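Local coordinates for protein elongation factor 1-gamma 1 (Saccharomyces cerevisiae, PDB 1NHY) that serves as a subunit of the eukaryotic elongation factor 1 complex in translation, its GST-like N-terminal domain mediating interaction with another subunit of that complex, at residues T14-G19 / P199-E204; N113-L118 / E174-T179; K138-F143 / A183-I188; A161-A166 / N193-S198; I168-F173 / K206-A211. One frame throughout, in Å; residues are numbered along the deposited sequence.

Contact 1 (T14-G19 / P199-E204)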
# COMPACT_ATOMS: atom_id res chain seq x y z
N THR A 14 4.25 -4.70 -3.24
CA THR A 14 4.78 -4.46 -4.56
C THR A 14 3.83 -3.67 -5.45
O THR A 14 4.23 -3.08 -6.44
CB THR A 14 5.08 -5.77 -5.25
OG1 THR A 14 6.26 -6.33 -4.68
CG2 THR A 14 5.28 -5.55 -6.73
N TRP A 15 2.57 -3.67 -5.08
CA TRP A 15 1.58 -2.99 -5.88
C TRP A 15 1.91 -1.54 -6.22
O TRP A 15 2.05 -1.20 -7.40
CB TRP A 15 0.22 -3.09 -5.19
CG TRP A 15 -0.32 -4.50 -5.15
CD1 TRP A 15 0.37 -5.67 -5.30
CD2 TRP A 15 -1.68 -4.87 -4.90
NE1 TRP A 15 -0.47 -6.75 -5.16
CE2 TRP A 15 -1.73 -6.29 -4.91
CE3 TRP A 15 -2.86 -4.15 -4.67
CZ2 TRP A 15 -2.91 -6.99 -4.70
CZ3 TRP A 15 -4.04 -4.85 -4.45
CH2 TRP A 15 -4.06 -6.25 -4.47
N VAL A 16 2.06 -0.68 -5.21
CA VAL A 16 2.36 0.72 -5.50
C VAL A 16 3.60 0.91 -6.36
O VAL A 16 3.55 1.61 -7.36
CB VAL A 16 2.48 1.55 -4.21
CG1 VAL A 16 2.96 2.96 -4.55
CG2 VAL A 16 1.13 1.63 -3.52
N PRO A 17 4.74 0.31 -5.98
CA PRO A 17 5.92 0.50 -6.82
C PRO A 17 5.62 0.18 -8.26
O PRO A 17 5.95 0.96 -9.16
CB PRO A 17 6.91 -0.48 -6.22
CG PRO A 17 6.56 -0.42 -4.76
CD PRO A 17 5.06 -0.45 -4.76
N ARG A 18 4.98 -0.97 -8.48
CA ARG A 18 4.64 -1.39 -9.84
C ARG A 18 3.73 -0.36 -10.50
O ARG A 18 3.98 0.04 -11.65
CB ARG A 18 3.97 -2.76 -9.83
CG ARG A 18 3.71 -3.28 -11.23
CD ARG A 18 3.16 -4.69 -11.23
NE ARG A 18 4.20 -5.66 -10.93
CZ ARG A 18 4.23 -6.42 -9.84
NH1 ARG A 18 3.26 -6.32 -8.94
NH2 ARG A 18 5.24 -7.28 -9.68
N GLY A 19 2.69 0.06 -9.79
CA GLY A 19 1.78 1.05 -10.33
C GLY A 19 2.49 2.37 -10.65
O GLY A 19 2.21 3.01 -11.66
N PRO A 199 -4.79 5.12 -12.09
CA PRO A 199 -3.81 4.38 -12.91
C PRO A 199 -2.71 3.77 -12.05
O PRO A 199 -2.00 2.87 -12.48
CB PRO A 199 -3.26 5.45 -13.84
CG PRO A 199 -4.38 6.43 -13.94
CD PRO A 199 -4.90 6.52 -12.54
N PHE A 200 -2.57 4.28 -10.82
CA PHE A 200 -1.56 3.81 -9.88
C PHE A 200 -1.84 2.40 -9.36
O PHE A 200 -0.91 1.62 -9.14
CB PHE A 200 -1.51 4.74 -8.68
CG PHE A 200 -1.29 6.16 -9.03
CD1 PHE A 200 -0.01 6.63 -9.28
CD2 PHE A 200 -2.37 7.03 -9.17
CE1 PHE A 200 0.20 7.96 -9.67
CE2 PHE A 200 -2.16 8.36 -9.56
CZ PHE A 200 -0.88 8.82 -9.81
N LEU A 201 -3.12 2.10 -9.18
CA LEU A 201 -3.54 0.83 -8.61
C LEU A 201 -4.53 0.02 -9.44
O LEU A 201 -4.73 -1.17 -9.19
CB LEU A 201 -4.16 1.09 -7.24
CG LEU A 201 -3.31 1.64 -6.12
CD1 LEU A 201 -4.23 2.07 -5.01
CD2 LEU A 201 -2.33 0.60 -5.64
N LYS A 202 -5.16 0.67 -10.40
CA LYS A 202 -6.15 0.05 -11.26
C LYS A 202 -5.83 -1.40 -11.70
O LYS A 202 -6.61 -2.33 -11.45
CB LYS A 202 -6.35 0.97 -12.46
CG LYS A 202 -7.34 0.53 -13.50
CD LYS A 202 -7.64 1.70 -14.44
CE LYS A 202 -6.36 2.26 -15.10
NZ LYS A 202 -6.58 3.62 -15.69
N ASP A 203 -4.67 -1.58 -12.32
CA ASP A 203 -4.22 -2.89 -12.82
C ASP A 203 -3.91 -3.91 -11.72
O ASP A 203 -3.67 -5.07 -12.01
CB ASP A 203 -2.96 -2.72 -13.67
CG ASP A 203 -3.05 -1.55 -14.62
OD1 ASP A 203 -3.62 -0.50 -14.23
OD2 ASP A 203 -2.54 -1.68 -15.75
N GLU A 204 -3.90 -3.47 -10.47
CA GLU A 204 -3.60 -4.38 -9.37
C GLU A 204 -4.88 -4.87 -8.75
O GLU A 204 -4.88 -5.86 -8.04
CB GLU A 204 -2.79 -3.67 -8.28
CG GLU A 204 -1.30 -3.95 -8.27
CD GLU A 204 -0.58 -3.43 -9.52
OE1 GLU A 204 -0.72 -2.23 -9.87
OE2 GLU A 204 0.14 -4.25 -10.14
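Trp15 and Glu204 carry most of the packing here. They run past one another in opposite senses. Glu204 CG lies over one face of the indole, 3.6 Å from the centroid of the five-membered ring, in a CH-pi contact. Chi2 of 65° folds Glu204 CD back rather than leaving the chain extended. Val16 CG2 meets Leu201 CD2 at 4.2 Å, a lighter apolar touch. An alanine in place of Trp15 would probably leave Glu204 CG without the ring face it lies on and open a gap beside the loop.

The charged part is looser. Glu204 OE2 stands near the guanidinium plane of Arg18, and its salt bridge to NH1 is long at 3.9 Å. NH2 of Arg18 is bonded to Asn9 O, and Phe10 is a cation-pi partner of the same group.

Backbone meets backbone at Gly19, whose CA donates a CA-H...O contact to Phe200 O. Helix 12-24 of the thioredoxin-like N-terminal half is thus joined to the loop after helix 186-197 mainly by packing, with the ion pair probably adding a weak electrostatic pull.

Contact 2 (N113-L118 / E174-T179)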
# COMPACT_ATOMS: atom_id res chain seq x y z
N ASN A 113 -1.98 -9.76 13.37
CA ASN A 113 -2.62 -10.05 14.63
C ASN A 113 -4.07 -10.39 14.41
O ASN A 113 -4.82 -10.60 15.35
CB ASN A 113 -2.51 -8.87 15.59
CG ASN A 113 -1.16 -8.79 16.22
OD1 ASN A 113 -0.90 -7.95 17.07
ND2 ASN A 113 -0.27 -9.68 15.80
N THR A 114 -4.47 -10.43 13.14
CA THR A 114 -5.84 -10.74 12.80
C THR A 114 -5.87 -11.58 11.54
O THR A 114 -6.07 -12.78 11.61
CB THR A 114 -6.65 -9.46 12.59
OG1 THR A 114 -6.13 -8.76 11.45
CG2 THR A 114 -6.56 -8.56 13.81
N ILE A 115 -5.67 -10.96 10.38
CA ILE A 115 -5.72 -11.73 9.15
C ILE A 115 -4.88 -13.00 9.26
O ILE A 115 -5.41 -14.09 9.14
CB ILE A 115 -5.24 -10.89 7.92
CG1 ILE A 115 -6.36 -9.94 7.47
CG2 ILE A 115 -4.83 -11.82 6.77
CD1 ILE A 115 -6.74 -8.91 8.51
N VAL A 116 -3.58 -12.86 9.51
CA VAL A 116 -2.71 -14.03 9.61
C VAL A 116 -3.29 -15.12 10.53
O VAL A 116 -3.41 -16.27 10.13
CB VAL A 116 -1.30 -13.65 10.12
CG1 VAL A 116 -0.36 -14.84 9.94
CG2 VAL A 116 -0.78 -12.43 9.37
N PRO A 117 -3.63 -14.76 11.79
CA PRO A 117 -4.19 -15.74 12.73
C PRO A 117 -5.47 -16.39 12.19
O PRO A 117 -5.53 -17.61 12.00
CB PRO A 117 -4.47 -14.90 13.97
CG PRO A 117 -3.41 -13.85 13.91
CD PRO A 117 -3.45 -13.46 12.46
N LEU A 118 -6.49 -15.57 11.93
CA LEU A 118 -7.75 -16.07 11.39
C LEU A 118 -7.52 -16.94 10.18
O LEU A 118 -7.94 -18.09 10.14
CB LEU A 118 -8.66 -14.92 11.00
CG LEU A 118 -9.13 -14.08 12.18
CD1 LEU A 118 -9.96 -12.92 11.67
CD2 LEU A 118 -9.94 -14.95 13.11
N GLU A 174 -10.75 -7.92 2.32
CA GLU A 174 -10.89 -9.27 1.80
C GLU A 174 -11.18 -10.29 2.88
O GLU A 174 -11.69 -11.37 2.58
CB GLU A 174 -9.63 -9.68 1.06
CG GLU A 174 -9.31 -8.76 -0.08
CD GLU A 174 -8.23 -9.30 -0.98
OE1 GLU A 174 -7.11 -9.58 -0.48
OE2 GLU A 174 -8.50 -9.45 -2.19
N SER A 175 -10.88 -9.97 4.13
CA SER A 175 -11.09 -10.94 5.18
C SER A 175 -11.85 -10.41 6.37
O SER A 175 -12.46 -11.17 7.09
CB SER A 175 -9.75 -11.49 5.65
OG SER A 175 -8.87 -11.71 4.57
N LEU A 176 -11.83 -9.10 6.58
CA LEU A 176 -12.52 -8.59 7.75
C LEU A 176 -13.60 -7.56 7.53
O LEU A 176 -14.50 -7.42 8.35
CB LEU A 176 -11.50 -8.02 8.74
CG LEU A 176 -10.50 -9.02 9.31
CD1 LEU A 176 -9.58 -8.32 10.28
CD2 LEU A 176 -11.26 -10.13 10.00
N PHE A 177 -13.53 -6.82 6.43
CA PHE A 177 -14.53 -5.80 6.20
C PHE A 177 -15.62 -6.26 5.28
O PHE A 177 -15.52 -6.11 4.06
CB PHE A 177 -13.86 -4.56 5.64
CG PHE A 177 -12.78 -4.02 6.51
CD1 PHE A 177 -12.77 -4.29 7.88
CD2 PHE A 177 -11.80 -3.20 5.99
CE1 PHE A 177 -11.79 -3.76 8.70
CE2 PHE A 177 -10.81 -2.66 6.81
CZ PHE A 177 -10.81 -2.94 8.17
N GLY A 178 -16.68 -6.81 5.87
CA GLY A 178 -17.78 -7.31 5.07
C GLY A 178 -18.89 -6.31 4.82
O GLY A 178 -18.68 -5.09 4.85
N THR A 179 -20.08 -6.83 4.58
CA THR A 179 -21.22 -5.98 4.32
C THR A 179 -21.52 -5.09 5.52
O THR A 179 -21.52 -3.87 5.40
CB THR A 179 -22.44 -6.83 3.95
OG1 THR A 179 -22.12 -7.65 2.81
CG2 THR A 179 -23.63 -5.93 3.61
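Ile115 and Ser175 bring the two backbones closest, with CA atoms 6.7 Å apart, where the start of the short helix 115-118 faces the end of helix 160-175. No hydrogen bond crosses between them. The contact is apolar, and Leu176 is its centre. Leu176 is the first residue after helix 160-175 to leave helical backbone angles, and its CB points toward the other segment. Its two methyls are shared out between different partners. CD1 meets Ile115 CD1 at 3.4 Å and also lies 3.7 Å from Thr114 OG1. CD2 takes the other neighbour, Leu118 CD1, at 3.5 Å. The branched tip of the leucine therefore fits against three residues of one turn.

Ile115 reaches its partner by its longer branch. CG1 stands anti to the carbonyl carbon (chi1 -78°), and CD1 beyond it makes the touch. The same branch also meets the other segment one residue earlier, with CG1 4.1 Å from Ser175 CB. The hydroxyls on both sides are turned to backbone carbonyls: Thr114 OG1 bonds to Gln110 O, and Ser175 OG makes a weak bond to Arg171 O.

The contact lies in the all-helical C-terminal half of the GST fold and is plain structural packing. Helix 126-147 adjoins it, with Met133 against Leu176 and Ala132 against Thr114. Tyr172 of helix 160-175 touches Thr114 and Ile115, and Tyr124 of a loop touches Leu118.

Contact 3 (K138-F143 / A183-I188)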
# COMPACT_ATOMS: atom_id res chain seq x y z
N LYS A 138 -9.74 1.21 16.30
CA LYS A 138 -9.25 2.53 16.68
C LYS A 138 -8.71 3.27 15.45
O LYS A 138 -9.06 4.43 15.22
CB LYS A 138 -8.17 2.41 17.76
CG LYS A 138 -8.71 2.34 19.20
CD LYS A 138 -7.57 2.23 20.24
CE LYS A 138 -8.05 2.50 21.68
NZ LYS A 138 -6.90 2.72 22.63
N ILE A 139 -7.87 2.60 14.66
CA ILE A 139 -7.28 3.21 13.47
C ILE A 139 -8.35 3.47 12.41
O ILE A 139 -8.40 4.54 11.81
CB ILE A 139 -6.20 2.28 12.84
CG1 ILE A 139 -5.36 1.63 13.94
CG2 ILE A 139 -5.29 3.09 11.90
CD1 ILE A 139 -4.81 2.61 14.98
N VAL A 140 -9.19 2.47 12.20
CA VAL A 140 -10.26 2.57 11.23
C VAL A 140 -11.09 3.82 11.46
O VAL A 140 -11.54 4.47 10.52
CB VAL A 140 -11.14 1.33 11.27
CG1 VAL A 140 -12.45 1.58 10.57
CG2 VAL A 140 -10.40 0.19 10.59
N ASP A 141 -11.29 4.17 12.73
CA ASP A 141 -12.07 5.36 13.04
C ASP A 141 -11.31 6.61 12.68
O ASP A 141 -11.91 7.57 12.23
CB ASP A 141 -12.44 5.39 14.50
CG ASP A 141 -13.32 4.22 14.89
OD1 ASP A 141 -14.20 3.84 14.07
OD2 ASP A 141 -13.14 3.68 16.01
N ILE A 142 -10.00 6.60 12.87
CA ILE A 142 -9.18 7.76 12.53
C ILE A 142 -9.38 8.10 11.07
O ILE A 142 -9.53 9.28 10.69
CB ILE A 142 -7.67 7.47 12.72
CG1 ILE A 142 -7.40 6.97 14.13
CG2 ILE A 142 -6.88 8.75 12.47
CD1 ILE A 142 -7.68 8.03 15.18
N PHE A 143 -9.38 7.05 10.24
CA PHE A 143 -9.57 7.17 8.81
C PHE A 143 -10.95 7.69 8.48
O PHE A 143 -11.09 8.75 7.87
CB PHE A 143 -9.37 5.82 8.16
CG PHE A 143 -7.95 5.52 7.89
CD1 PHE A 143 -7.38 5.82 6.66
CD2 PHE A 143 -7.16 4.97 8.88
CE1 PHE A 143 -6.04 5.58 6.41
CE2 PHE A 143 -5.80 4.73 8.64
CZ PHE A 143 -5.24 5.03 7.40
N ALA A 183 -21.08 -1.03 5.65
CA ALA A 183 -22.32 -0.29 5.85
C ALA A 183 -22.17 0.82 6.88
O ALA A 183 -22.84 1.85 6.81
CB ALA A 183 -23.42 -1.25 6.29
N GLN A 184 -21.26 0.61 7.83
CA GLN A 184 -21.01 1.56 8.89
C GLN A 184 -19.76 2.38 8.67
O GLN A 184 -19.47 3.31 9.43
CB GLN A 184 -20.90 0.83 10.22
CG GLN A 184 -22.14 0.05 10.56
CD GLN A 184 -22.12 -0.43 12.00
OE1 GLN A 184 -21.29 -1.27 12.37
NE2 GLN A 184 -23.03 0.11 12.81
N HIS A 185 -19.02 2.04 7.63
CA HIS A 185 -17.79 2.76 7.31
C HIS A 185 -17.80 3.16 5.84
O HIS A 185 -16.97 2.70 5.05
CB HIS A 185 -16.59 1.88 7.67
CG HIS A 185 -16.44 1.66 9.15
ND1 HIS A 185 -16.29 2.71 10.04
CD2 HIS A 185 -16.47 0.53 9.90
CE1 HIS A 185 -16.22 2.24 11.27
NE2 HIS A 185 -16.33 0.92 11.21
N PRO A 186 -18.75 4.02 5.46
CA PRO A 186 -18.92 4.52 4.09
C PRO A 186 -17.70 5.23 3.55
O PRO A 186 -17.14 4.83 2.53
CB PRO A 186 -20.09 5.48 4.21
CG PRO A 186 -20.85 4.95 5.35
CD PRO A 186 -19.76 4.62 6.34
N ALA A 187 -17.32 6.30 4.24
CA ALA A 187 -16.17 7.11 3.84
C ALA A 187 -15.01 6.24 3.37
O ALA A 187 -14.52 6.40 2.25
CB ALA A 187 -15.74 8.00 5.01
N ILE A 188 -14.59 5.30 4.22
CA ILE A 188 -13.48 4.41 3.89
C ILE A 188 -13.74 3.74 2.53
O ILE A 188 -12.85 3.70 1.68
CB ILE A 188 -13.31 3.31 4.96
CG1 ILE A 188 -13.17 3.95 6.34
CG2 ILE A 188 -12.09 2.44 4.64
CD1 ILE A 188 -12.06 4.96 6.43
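His185 meets Val140 with a ring face and Asp141 with CE1. Its CB points toward helix 126-147, and CG stands anti to the carbonyl carbon (chi1 -68°). Beyond CG the imidazole lies across Val140, the two side chains crossing at about a right angle. ND1, CE1 and NE2 are all about equally distant from Val140 CG1. That methyl sits over the centre of the ring, 3.9 Å from the centroid and 9° off the normal, a well-centred CH-pi contact. CE1 also approaches Asp141 OD1 at 3.8 Å. OD1 is 4.6 Å from His185 NE2; if the histidine were protonated, a weak attraction would be possible.

His185 is the N-cap residue of helix 186-197, at the junction with helix 179-184. This junction packs on helix 126-147 within the helical C-terminal half of the GST fold. Ile188 N, in the first turn, is bonded to Glu144 OE2 of the same long helix.

One turn on, Ile188 makes the second touch. Its CD1 reaches Phe143 CB at 3.3 Å and also lies near Phe143 C. The Phe143 ring itself leads away, edge-to-face with Trp99 of helix 90-107 and Phe169 of helix 160-175.

Contact 4 (A161-A166 / N193-S198)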
# COMPACT_ATOMS: atom_id res chain seq x y z
N ALA A 161 0.25 9.01 0.16
CA ALA A 161 -0.43 8.46 1.34
C ALA A 161 -1.61 7.57 0.94
O ALA A 161 -1.65 6.38 1.26
CB ALA A 161 -0.91 9.56 2.24
N ASP A 162 -2.57 8.16 0.25
CA ASP A 162 -3.74 7.42 -0.20
C ASP A 162 -3.33 6.14 -0.90
O ASP A 162 -3.88 5.08 -0.62
CB ASP A 162 -4.53 8.27 -1.16
CG ASP A 162 -4.89 9.59 -0.56
OD1 ASP A 162 -5.74 9.58 0.35
OD2 ASP A 162 -4.32 10.63 -0.97
N LEU A 163 -2.36 6.23 -1.80
CA LEU A 163 -1.92 5.04 -2.50
C LEU A 163 -1.55 3.93 -1.54
O LEU A 163 -2.14 2.87 -1.57
CB LEU A 163 -0.74 5.36 -3.40
CG LEU A 163 -1.13 6.21 -4.61
CD1 LEU A 163 0.09 6.42 -5.47
CD2 LEU A 163 -2.24 5.53 -5.41
N VAL A 164 -0.57 4.19 -0.69
CA VAL A 164 -0.14 3.19 0.27
C VAL A 164 -1.27 2.75 1.18
O VAL A 164 -1.59 1.57 1.25
CB VAL A 164 1.00 3.71 1.10
CG1 VAL A 164 1.23 2.80 2.30
CG2 VAL A 164 2.24 3.78 0.23
N ALA A 165 -1.86 3.70 1.88
CA ALA A 165 -2.96 3.38 2.76
C ALA A 165 -3.99 2.51 2.03
O ALA A 165 -4.63 1.65 2.63
CB ALA A 165 -3.61 4.65 3.28
N ALA A 166 -4.15 2.71 0.72
CA ALA A 166 -5.11 1.91 -0.04
C ALA A 166 -4.67 0.46 -0.12
O ALA A 166 -5.47 -0.45 0.04
CB ALA A 166 -5.29 2.47 -1.44
N ASN A 193 -12.45 2.88 -3.18
CA ASN A 193 -12.75 2.68 -4.60
C ASN A 193 -12.15 3.76 -5.49
O ASN A 193 -11.65 3.48 -6.58
CB ASN A 193 -14.26 2.60 -4.82
CG ASN A 193 -14.94 1.58 -3.90
OD1 ASN A 193 -14.43 0.48 -3.70
ND2 ASN A 193 -16.10 1.93 -3.36
N THR A 194 -12.19 5.00 -5.03
CA THR A 194 -11.62 6.05 -5.84
C THR A 194 -10.13 5.85 -6.00
O THR A 194 -9.55 6.16 -7.04
CB THR A 194 -11.83 7.41 -5.22
OG1 THR A 194 -13.15 7.49 -4.68
CG2 THR A 194 -11.64 8.48 -6.28
N VAL A 195 -9.49 5.33 -4.96
CA VAL A 195 -8.06 5.16 -5.05
C VAL A 195 -7.69 3.97 -5.91
O VAL A 195 -6.72 4.05 -6.66
CB VAL A 195 -7.43 5.04 -3.66
CG1 VAL A 195 -5.91 5.03 -3.79
CG2 VAL A 195 -7.86 6.21 -2.81
N ARG A 196 -8.46 2.89 -5.84
CA ARG A 196 -8.17 1.69 -6.64
C ARG A 196 -8.33 1.98 -8.12
O ARG A 196 -7.62 1.42 -8.96
CB ARG A 196 -9.13 0.56 -6.30
CG ARG A 196 -9.27 0.28 -4.84
CD ARG A 196 -10.17 -0.92 -4.59
NE ARG A 196 -11.60 -0.63 -4.71
CZ ARG A 196 -12.41 -1.17 -5.62
NH1 ARG A 196 -11.93 -2.03 -6.52
NH2 ARG A 196 -13.70 -0.86 -5.64
N ALA A 197 -9.29 2.84 -8.43
CA ALA A 197 -9.58 3.20 -9.80
C ALA A 197 -8.43 3.90 -10.51
O ALA A 197 -8.32 3.82 -11.73
CB ALA A 197 -10.83 4.05 -9.85
N SER A 198 -7.59 4.60 -9.76
CA SER A 198 -6.46 5.34 -10.33
C SER A 198 -5.48 4.50 -11.13
O SER A 198 -5.33 3.29 -10.90
CB SER A 198 -5.70 6.08 -9.23
OG SER A 198 -5.51 5.26 -8.09
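Val195 meets Ala166, Leu163 and Asp162 through its methyls, and apolar touches dominate. CG1 stands anti to the backbone N (chi1 -173°) and is the branch that faces helix 160-175. It lies 3.5 Å from Ala166 CB and 4.0 Å from Leu163 CD2. The same methyl rests 3.8 Å from the carbonyl oxygen Asp162 O. The second branch, CG2, is 4.2 Å from Asp162 CB. One valine is thus set among three residues of a single helical turn, and Ala166, being small, probably lets it come close.

No hydrogen bond joins the two segments. Asp162 turns its carboxylate to Ser159 N through OD2, while OD1 takes Leu153 N and Trp191 NE1. The bond to Ser159, just before helix 160-175, is consistent with the N-capping box of GST folds. Three N-H groups therefore grip this buried acid and would probably stabilise its charged form. Trp191 lies on helix 186-197, so the acid also ties the two helices together.

Both helices belong to the C-terminal half of the GST fold, and their segment axes cross at -102°, 9.7 Å apart. Helix 160-175 also packs on helix 90-107, through Val164. Phe200, in the next loop, covers Leu163.

Contact 5 (I168-F173 / K206-A211)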
# COMPACT_ATOMS: atom_id res chain seq x y z
N ILE A 168 -2.73 -1.12 1.92
CA ILE A 168 -2.82 -1.78 3.21
C ILE A 168 -4.24 -2.26 3.49
O ILE A 168 -4.46 -3.44 3.83
CB ILE A 168 -2.31 -0.84 4.30
CG1 ILE A 168 -0.79 -0.71 4.13
CG2 ILE A 168 -2.69 -1.37 5.69
CD1 ILE A 168 -0.17 0.40 4.90
N PHE A 169 -5.20 -1.36 3.34
CA PHE A 169 -6.60 -1.68 3.56
C PHE A 169 -7.04 -2.93 2.81
O PHE A 169 -7.84 -3.71 3.31
CB PHE A 169 -7.45 -0.50 3.15
CG PHE A 169 -7.90 0.33 4.30
CD1 PHE A 169 -8.86 -0.16 5.17
CD2 PHE A 169 -7.38 1.61 4.52
CE1 PHE A 169 -9.32 0.62 6.25
CE2 PHE A 169 -7.83 2.39 5.59
CZ PHE A 169 -8.80 1.89 6.46
N THR A 170 -6.51 -3.12 1.60
CA THR A 170 -6.85 -4.28 0.79
C THR A 170 -7.15 -5.57 1.59
O THR A 170 -8.32 -5.91 1.78
CB THR A 170 -5.75 -4.50 -0.23
OG1 THR A 170 -5.62 -3.30 -1.00
CG2 THR A 170 -6.07 -5.65 -1.14
N ARG A 171 -6.13 -6.28 2.06
CA ARG A 171 -6.35 -7.51 2.82
C ARG A 171 -7.50 -7.43 3.85
O ARG A 171 -8.17 -8.43 4.11
CB ARG A 171 -5.07 -7.92 3.53
CG ARG A 171 -3.89 -8.13 2.58
CD ARG A 171 -4.10 -9.32 1.63
NE ARG A 171 -3.79 -8.98 0.24
CZ ARG A 171 -3.13 -9.76 -0.61
NH1 ARG A 171 -2.69 -10.96 -0.21
NH2 ARG A 171 -2.90 -9.36 -1.85
N TYR A 172 -7.72 -6.26 4.44
CA TYR A 172 -8.83 -6.14 5.39
C TYR A 172 -10.17 -6.24 4.64
O TYR A 172 -11.11 -6.89 5.11
CB TYR A 172 -8.75 -4.81 6.12
CG TYR A 172 -7.76 -4.79 7.25
CD1 TYR A 172 -8.02 -5.48 8.44
CD2 TYR A 172 -6.58 -4.07 7.16
CE1 TYR A 172 -7.12 -5.43 9.51
CE2 TYR A 172 -5.67 -4.02 8.22
CZ TYR A 172 -5.95 -4.70 9.39
OH TYR A 172 -5.07 -4.62 10.44
N PHE A 173 -10.27 -5.61 3.48
CA PHE A 173 -11.50 -5.66 2.70
C PHE A 173 -11.72 -7.04 2.15
O PHE A 173 -12.75 -7.32 1.57
CB PHE A 173 -11.46 -4.67 1.55
CG PHE A 173 -11.78 -3.28 1.95
CD1 PHE A 173 -12.99 -3.00 2.57
CD2 PHE A 173 -10.85 -2.27 1.77
CE1 PHE A 173 -13.27 -1.72 3.01
CE2 PHE A 173 -11.12 -0.98 2.21
CZ PHE A 173 -12.34 -0.70 2.84
N LYS A 206 -7.68 -5.92 -10.37
CA LYS A 206 -8.51 -6.62 -11.34
C LYS A 206 -9.57 -7.45 -10.62
O LYS A 206 -10.64 -6.95 -10.29
CB LYS A 206 -7.65 -7.53 -12.20
CG LYS A 206 -7.64 -7.15 -13.66
CD LYS A 206 -7.26 -5.70 -13.87
CE LYS A 206 -7.11 -5.42 -15.36
NZ LYS A 206 -6.84 -3.99 -15.68
N ASP A 207 -9.28 -8.71 -10.38
CA ASP A 207 -10.23 -9.55 -9.69
C ASP A 207 -10.05 -9.40 -8.19
O ASP A 207 -9.27 -10.10 -7.55
CB ASP A 207 -10.05 -11.01 -10.14
CG ASP A 207 -8.58 -11.38 -10.38
OD1 ASP A 207 -7.91 -10.69 -11.19
OD2 ASP A 207 -8.10 -12.36 -9.76
N PHE A 208 -10.79 -8.45 -7.62
CA PHE A 208 -10.72 -8.17 -6.20
C PHE A 208 -11.97 -8.70 -5.50
O PHE A 208 -13.09 -8.35 -5.87
CB PHE A 208 -10.59 -6.65 -5.98
CG PHE A 208 -10.65 -6.25 -4.54
CD1 PHE A 208 -9.67 -6.65 -3.65
CD2 PHE A 208 -11.73 -5.51 -4.05
CE1 PHE A 208 -9.75 -6.33 -2.30
CE2 PHE A 208 -11.83 -5.19 -2.70
CZ PHE A 208 -10.84 -5.60 -1.83
N LYS A 209 -11.78 -9.54 -4.48
CA LYS A 209 -12.92 -10.11 -3.76
C LYS A 209 -13.34 -9.34 -2.52
O LYS A 209 -12.79 -9.54 -1.44
CB LYS A 209 -12.63 -11.57 -3.35
CG LYS A 209 -13.04 -12.64 -4.38
CD LYS A 209 -12.95 -14.07 -3.82
CE LYS A 209 -13.92 -14.30 -2.65
NZ LYS A 209 -13.87 -15.70 -2.12
N PHE A 210 -14.34 -8.47 -2.66
CA PHE A 210 -14.84 -7.71 -1.52
C PHE A 210 -15.55 -8.64 -0.56
O PHE A 210 -16.76 -8.82 -0.65
CB PHE A 210 -15.82 -6.64 -1.96
CG PHE A 210 -15.30 -5.26 -1.84
CD1 PHE A 210 -14.85 -4.79 -0.63
CD2 PHE A 210 -15.25 -4.43 -2.96
CE1 PHE A 210 -14.34 -3.51 -0.52
CE2 PHE A 210 -14.75 -3.15 -2.87
CZ PHE A 210 -14.29 -2.68 -1.65
N ALA A 211 -14.82 -9.24 0.37
CA ALA A 211 -15.43 -10.15 1.33
C ALA A 211 -16.63 -9.52 2.03
O ALA A 211 -16.66 -8.31 2.27
CB ALA A 211 -14.39 -10.58 2.35
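Phe173 and Phe208 are brought together by different first torsions. Phe173 has CG anti to the carbonyl carbon (chi1 -81°), and Phe208 has CG anti to the backbone N (chi1 174°). CZ, on the rim of Phe208, meets Phe173 CB at 3.6 Å, near the ring plane, and CE1 lies 3.9 Å from Thr170 CG2.

Phe210 comes in beside Phe173, the two side chains pointing the same way. The rings form an offset edge-to-face pair, with centroids 5.3 Å apart and planes at 75°. Phe210 CE1 makes the nearest touch, 3.4 Å from Phe173 CD1. Phe208 CE2 lies over the centre of one face of Phe210, so the three phenylalanines form one cluster. An alanine in place of Phe173 would probably leave the edge of Phe210 without its ring partner and open a gap in the cluster.

The backbone adds one weak hydrogen bond, from Ala211 N to Phe173 O at 3.1 Å.

The irregular segment 206-211 packs against the second half of helix 160-175, in the C-terminal half of the GST-like domain. Helix 186-197 flanks the cluster, with Phe192 and Ile188 against Phe173 and Arg196 against Phe210. Trp15 of helix 12-24 touches Thr170.

Overall arrangement
Helix 160-175 is the common element: contacts 2, 4 and 5 all use it, and contact 3 touches it. Contact 1 closes the longest loop, and contacts 2, 3 and 4 are nested inside it. Contact 5 crosses it along the chain. Contacts 1 and 4 have centres 9 Å apart and touch, as do contacts 2 and 5 at 10 Å. Contacts 1 and 3 lie 23 Å apart and do not touch. Contacts 2 to 5 belong to the helical C-terminal half of the GST-like domain. Of the five, contact 1 has a segment in the N-terminal half, though its Trp15 also touches contact 5. The chain after helix 186-197 thus packs first on helix 12-24 and then on helix 160-175.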